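Local coordinates for membrane-bound lytic murein transglycosylase (Agrobacterium tumefaciens, PDB 2PNW), which probably cleaves the glycan strands of bacterial peptidoglycan, as a lytic transglycosylase of the MltA family with a double-psi beta-barrel type domain, at residues A[10-15]-A[85-90]; A[297-302]-A[319-324]. All coordinates share one frame; numbering follows the deposited sequence.

Contact 1: A[10-15]-A[85-90]; sequences DEVSFR and PFRISP
Asp10 and Arg87 exchange both of their backbone hydrogen bonds, Asp10 N giving to Arg87 O at 3.0 Å and Arg87 N to Asp10 O at 2.9 Å, which defines an antiparallel hydrogen-bonded pair. One residue on, Glu11 faces Phe86 as the non-hydrogen-bonded pair, and Val12 N closes the series with a nearly straight bond to Pro85 O (3.0 Å, 176° at the hydrogen). Water 1 extends the polar edge: it donates to Arg87 O and accepts from Ser89 OG at 2.6 Å. Asp10 OD2 is bonded to Ser8, while the carboxylate of Glu11 forms a salt bridge with Arg371.

Packing surrounds these bonds. The ring of Pro85 sits over one face of Phe14, CG 3.8 Å from the ring centroid and only 12° off the normal, a CH-pi contact. Val12 divides its two methyls: CG2 reaches Pro85 CB at 3.9 Å, whereas CG1 lies over one face of the Arg87 guanidinium, 3.5 Å from NH1. Chi3 (-78°) bends the arginine chain at NE, and the guanidinium presents a face to Val12 CG1, the two side chains crossing at about a right angle. On the sheet face shared by Glu11 and Phe86, Glu11 CB rests 3.8 Å from Phe86 CE1.

Three backbone bonds therefore fix the alignment of the N-terminal strand 8-11 on strand 83-89, and the CH-pi contact carries the attachment past the last strand residue to the 3-10 turn at Phe14.

Contact 2: A[297-302]-A[319-324]; sequences GLPFFI and LMLALD
Phe300 and Ala322 meet obliquely, the ring carbon CE2 lying 3.7 Å from Ala322 CB; chi1 of Phe300 (-75°) sets CG anti to the carbonyl carbon, beside the backbone N. Outside the pair, His294 meets this ring edge-to-face. The Phe301 ring is likewise oblique to the opposing strand, CD1 being 3.5 Å from Leu319 N, an amide that is hydrogen-bonded to Asp23.

Leu319 CD1 fits between Pro299 CB, at 3.8 Å, and Phe301 CB, all on the sheet face that Leu321 shares. Leu321 CD2 continues this apolar row to Pro299 CG. Ile302 CG1 touches Met320 SD at 3.9 Å, the two side chains crossing at about a right angle.

In the backbone, Phe300 and Met320 form the hydrogen-bonded pair, Phe300 N to Met320 O at 2.8 Å and Met320 N to Phe300 O at 2.7 Å. Ala322 N gives to Leu298 O, and Gly297 N to Ala322 O at 2.7 Å, so the pairing runs past the start of strand 299-302. Gly297 has a positive phi (95°), in a backbone conformation that by itself calls for glycine.

All ten touching residues are buried, and Gly297 O is left without a partner. Both strands lie within the 3D domain, whose relatives have a double-psi beta-barrel; the contact is a buried hairpin held by four backbone bonds between apolar side chains.

In the fold
From the N terminus, strand 8-11 enters contact 1 first; 69 residues, about half of them helix, separate 10-15 from 85-90, where strand 83-89 returns to close it. The chain then passes through the MltA-specific insert region, and contact 2 opens and closes afterwards, as a beta hairpin with 16 residues between its segments. The two loops are thus in series, neither nested nor crossing. Strand 353-363 pairs with both 83-89 and 299-304 and so links the two contacts in space. The centres lie about 14 Å apart, and Ile88 CD1 packs against Phe300 CE1 at 3.7 Å, a direct touch between contacts 1 and 2.

Contact 1: A[10-15]-A[85-90]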
# COMPACT_ATOMS: atom_id res chain seq x y z
N ASP A 10 15.63 -0.29 -19.40
CA ASP A 10 16.05 -0.67 -20.74
C ASP A 10 14.92 -1.32 -21.51
O ASP A 10 14.27 -2.23 -21.02
CB ASP A 10 17.23 -1.62 -20.64
CG ASP A 10 18.40 -1.02 -19.88
OD1 ASP A 10 19.06 -0.11 -20.45
OD2 ASP A 10 18.63 -1.42 -18.72
N GLU A 11 14.72 -0.85 -22.74
CA GLU A 11 13.65 -1.37 -23.58
C GLU A 11 13.79 -2.87 -23.82
O GLU A 11 14.90 -3.37 -24.06
CB GLU A 11 13.61 -0.62 -24.91
CG GLU A 11 12.47 -1.06 -25.82
CD GLU A 11 12.33 -0.21 -27.06
OE1 GLU A 11 13.16 0.69 -27.30
OE2 GLU A 11 11.36 -0.43 -27.81
N VAL A 12 12.67 -3.59 -23.74
CA VAL A 12 12.59 -4.98 -24.15
C VAL A 12 11.40 -5.09 -25.11
O VAL A 12 10.72 -4.09 -25.38
CB VAL A 12 12.41 -5.96 -22.97
CG1 VAL A 12 13.63 -5.98 -22.06
CG2 VAL A 12 11.12 -5.64 -22.16
N SER A 13 11.18 -6.30 -25.61
CA SER A 13 10.03 -6.64 -26.43
C SER A 13 9.04 -7.39 -25.55
O SER A 13 9.42 -7.96 -24.53
CB SER A 13 10.49 -7.54 -27.59
OG SER A 13 9.43 -8.38 -28.02
N PHE A 14 7.76 -7.43 -25.96
CA PHE A 14 6.76 -8.18 -25.19
C PHE A 14 7.07 -9.69 -25.15
O PHE A 14 6.71 -10.37 -24.19
CB PHE A 14 5.32 -7.90 -25.68
CG PHE A 14 4.75 -6.60 -25.15
CD1 PHE A 14 4.12 -6.55 -23.90
CD2 PHE A 14 4.84 -5.43 -25.90
CE1 PHE A 14 3.58 -5.35 -23.41
CE2 PHE A 14 4.30 -4.22 -25.41
CZ PHE A 14 3.68 -4.19 -24.16
N ARG A 15 7.80 -10.17 -26.16
CA ARG A 15 8.38 -11.53 -26.16
C ARG A 15 9.36 -11.79 -25.02
O ARG A 15 9.61 -12.94 -24.67
CB ARG A 15 9.11 -11.82 -27.48
CG ARG A 15 8.23 -12.38 -28.57
CD ARG A 15 7.61 -11.29 -29.41
NE ARG A 15 7.67 -11.62 -30.83
CZ ARG A 15 7.24 -10.82 -31.81
NH1 ARG A 15 6.69 -9.64 -31.53
NH2 ARG A 15 7.34 -11.21 -33.08
N PRO A 85 7.45 -1.78 -23.23
CA PRO A 85 7.96 -2.33 -21.97
C PRO A 85 9.46 -2.08 -21.77
O PRO A 85 10.26 -2.15 -22.74
CB PRO A 85 7.69 -3.83 -22.11
CG PRO A 85 7.63 -4.10 -23.60
CD PRO A 85 7.49 -2.77 -24.32
N PHE A 86 9.83 -1.84 -20.52
CA PHE A 86 11.22 -1.59 -20.13
C PHE A 86 11.52 -2.38 -18.86
O PHE A 86 10.75 -2.33 -17.90
CB PHE A 86 11.42 -0.11 -19.80
CG PHE A 86 11.32 0.80 -20.99
CD1 PHE A 86 12.48 1.31 -21.58
CD2 PHE A 86 10.09 1.17 -21.51
CE1 PHE A 86 12.40 2.16 -22.67
CE2 PHE A 86 10.00 2.02 -22.61
CZ PHE A 86 11.17 2.52 -23.19
N ARG A 87 12.62 -3.12 -18.87
CA ARG A 87 13.10 -3.80 -17.66
C ARG A 87 13.67 -2.77 -16.71
O ARG A 87 14.47 -1.92 -17.12
CB ARG A 87 14.18 -4.83 -18.02
CG ARG A 87 14.62 -5.72 -16.85
CD ARG A 87 15.76 -6.69 -17.27
NE ARG A 87 15.23 -7.82 -18.04
CZ ARG A 87 15.43 -8.00 -19.34
NH1 ARG A 87 16.18 -7.13 -20.03
NH2 ARG A 87 14.88 -9.04 -19.96
N ILE A 88 13.25 -2.81 -15.46
CA ILE A 88 13.84 -1.95 -14.44
C ILE A 88 14.99 -2.71 -13.77
O ILE A 88 14.80 -3.82 -13.27
CB ILE A 88 12.81 -1.51 -13.38
CG1 ILE A 88 11.66 -0.73 -14.04
CG2 ILE A 88 13.49 -0.66 -12.27
CD1 ILE A 88 10.45 -0.50 -13.12
N SER A 89 16.19 -2.13 -13.79
CA SER A 89 17.35 -2.77 -13.15
C SER A 89 17.90 -1.92 -12.02
O SER A 89 18.50 -0.87 -12.28
CB SER A 89 18.45 -3.04 -14.18
OG SER A 89 18.03 -4.02 -15.12
N PRO A 90 17.71 -2.36 -10.75
CA PRO A 90 18.14 -1.65 -9.55
C PRO A 90 19.64 -1.32 -9.53
O PRO A 90 20.43 -2.09 -10.08
CB PRO A 90 17.83 -2.64 -8.43
CG PRO A 90 16.72 -3.46 -8.98
CD PRO A 90 17.06 -3.64 -10.41
O HOH W 1 17.17 -2.62 -17.19

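Contact 2: A[297-302]-A[319-324]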
# COMPACT_ATOMS: atom_id res chain seq x y z
N GLY A 297 -0.66 4.56 -11.34
CA GLY A 297 -1.51 4.28 -12.49
C GLY A 297 -0.81 3.57 -13.63
O GLY A 297 -1.47 3.11 -14.55
N LEU A 298 0.52 3.52 -13.61
CA LEU A 298 1.27 2.88 -14.70
C LEU A 298 1.24 1.36 -14.57
O LEU A 298 1.23 0.85 -13.44
CB LEU A 298 2.71 3.37 -14.69
CG LEU A 298 2.83 4.77 -15.27
CD1 LEU A 298 4.16 5.34 -14.90
CD2 LEU A 298 2.67 4.67 -16.80
N PRO A 299 1.20 0.64 -15.70
CA PRO A 299 1.25 -0.83 -15.64
C PRO A 299 2.66 -1.35 -15.39
O PRO A 299 3.63 -0.80 -15.94
CB PRO A 299 0.76 -1.28 -17.05
CG PRO A 299 0.28 -0.00 -17.73
CD PRO A 299 1.07 1.11 -17.09
N PHE A 300 2.75 -2.38 -14.56
CA PHE A 300 4.01 -3.07 -14.30
C PHE A 300 3.77 -4.55 -14.52
O PHE A 300 2.82 -5.10 -13.94
CB PHE A 300 4.45 -2.90 -12.83
CG PHE A 300 5.02 -1.53 -12.50
CD1 PHE A 300 6.39 -1.37 -12.29
CD2 PHE A 300 4.19 -0.42 -12.36
CE1 PHE A 300 6.92 -0.11 -11.96
CE2 PHE A 300 4.71 0.85 -12.07
CZ PHE A 300 6.08 1.00 -11.85
N PHE A 301 4.62 -5.19 -15.34
CA PHE A 301 4.59 -6.65 -15.44
C PHE A 301 5.60 -7.23 -14.45
O PHE A 301 6.79 -6.87 -14.48
CB PHE A 301 4.90 -7.13 -16.87
CG PHE A 301 4.66 -8.62 -17.07
CD1 PHE A 301 3.40 -9.11 -17.35
CD2 PHE A 301 5.72 -9.52 -16.96
CE1 PHE A 301 3.18 -10.49 -17.50
CE2 PHE A 301 5.52 -10.88 -17.11
CZ PHE A 301 4.25 -11.37 -17.40
N ILE A 302 5.13 -8.10 -13.55
CA ILE A 302 5.95 -8.59 -12.46
C ILE A 302 6.15 -10.08 -12.66
O ILE A 302 5.18 -10.82 -12.82
CB ILE A 302 5.31 -8.31 -11.07
CG1 ILE A 302 5.03 -6.80 -10.89
CG2 ILE A 302 6.16 -8.90 -9.93
CD1 ILE A 302 6.25 -5.94 -10.99
N LEU A 319 0.53 -8.76 -15.31
CA LEU A 319 0.47 -7.31 -15.44
C LEU A 319 -0.37 -6.71 -14.33
O LEU A 319 -1.48 -7.19 -14.05
CB LEU A 319 -0.12 -6.92 -16.79
CG LEU A 319 0.01 -5.43 -17.17
CD1 LEU A 319 1.49 -4.99 -17.27
CD2 LEU A 319 -0.70 -5.19 -18.48
N MET A 320 0.16 -5.66 -13.71
CA MET A 320 -0.49 -5.05 -12.54
C MET A 320 -0.51 -3.55 -12.74
O MET A 320 0.13 -3.03 -13.65
CB MET A 320 0.30 -5.42 -11.27
CG MET A 320 0.51 -6.97 -11.02
SD MET A 320 1.43 -7.28 -9.48
CE MET A 320 0.02 -7.14 -8.38
N LEU A 321 -1.26 -2.83 -11.91
CA LEU A 321 -1.19 -1.38 -11.93
C LEU A 321 -0.65 -0.88 -10.61
O LEU A 321 -0.96 -1.44 -9.56
CB LEU A 321 -2.55 -0.74 -12.21
CG LEU A 321 -3.16 -1.05 -13.60
CD1 LEU A 321 -4.62 -0.67 -13.57
CD2 LEU A 321 -2.42 -0.28 -14.68
N ALA A 322 0.15 0.19 -10.68
CA ALA A 322 0.69 0.82 -9.46
C ALA A 322 -0.40 1.67 -8.82
O ALA A 322 -0.67 2.77 -9.30
CB ALA A 322 1.90 1.69 -9.81
N LEU A 323 -1.03 1.17 -7.77
CA LEU A 323 -2.21 1.85 -7.22
C LEU A 323 -2.05 2.21 -5.74
O LEU A 323 -2.99 2.69 -5.11
CB LEU A 323 -3.46 0.97 -7.43
CG LEU A 323 -3.89 0.83 -8.91
CD1 LEU A 323 -5.02 -0.16 -8.95
CD2 LEU A 323 -4.31 2.18 -9.48
N ASP A 324 -0.85 2.00 -5.18
CA ASP A 324 -0.66 2.32 -3.76
C ASP A 324 0.82 2.55 -3.47
O ASP A 324 1.66 2.38 -4.34
CB ASP A 324 -1.21 1.18 -2.87
CG ASP A 324 -1.50 1.63 -1.42
OD1 ASP A 324 -1.47 2.86 -1.10
OD2 ASP A 324 -1.77 0.73 -0.60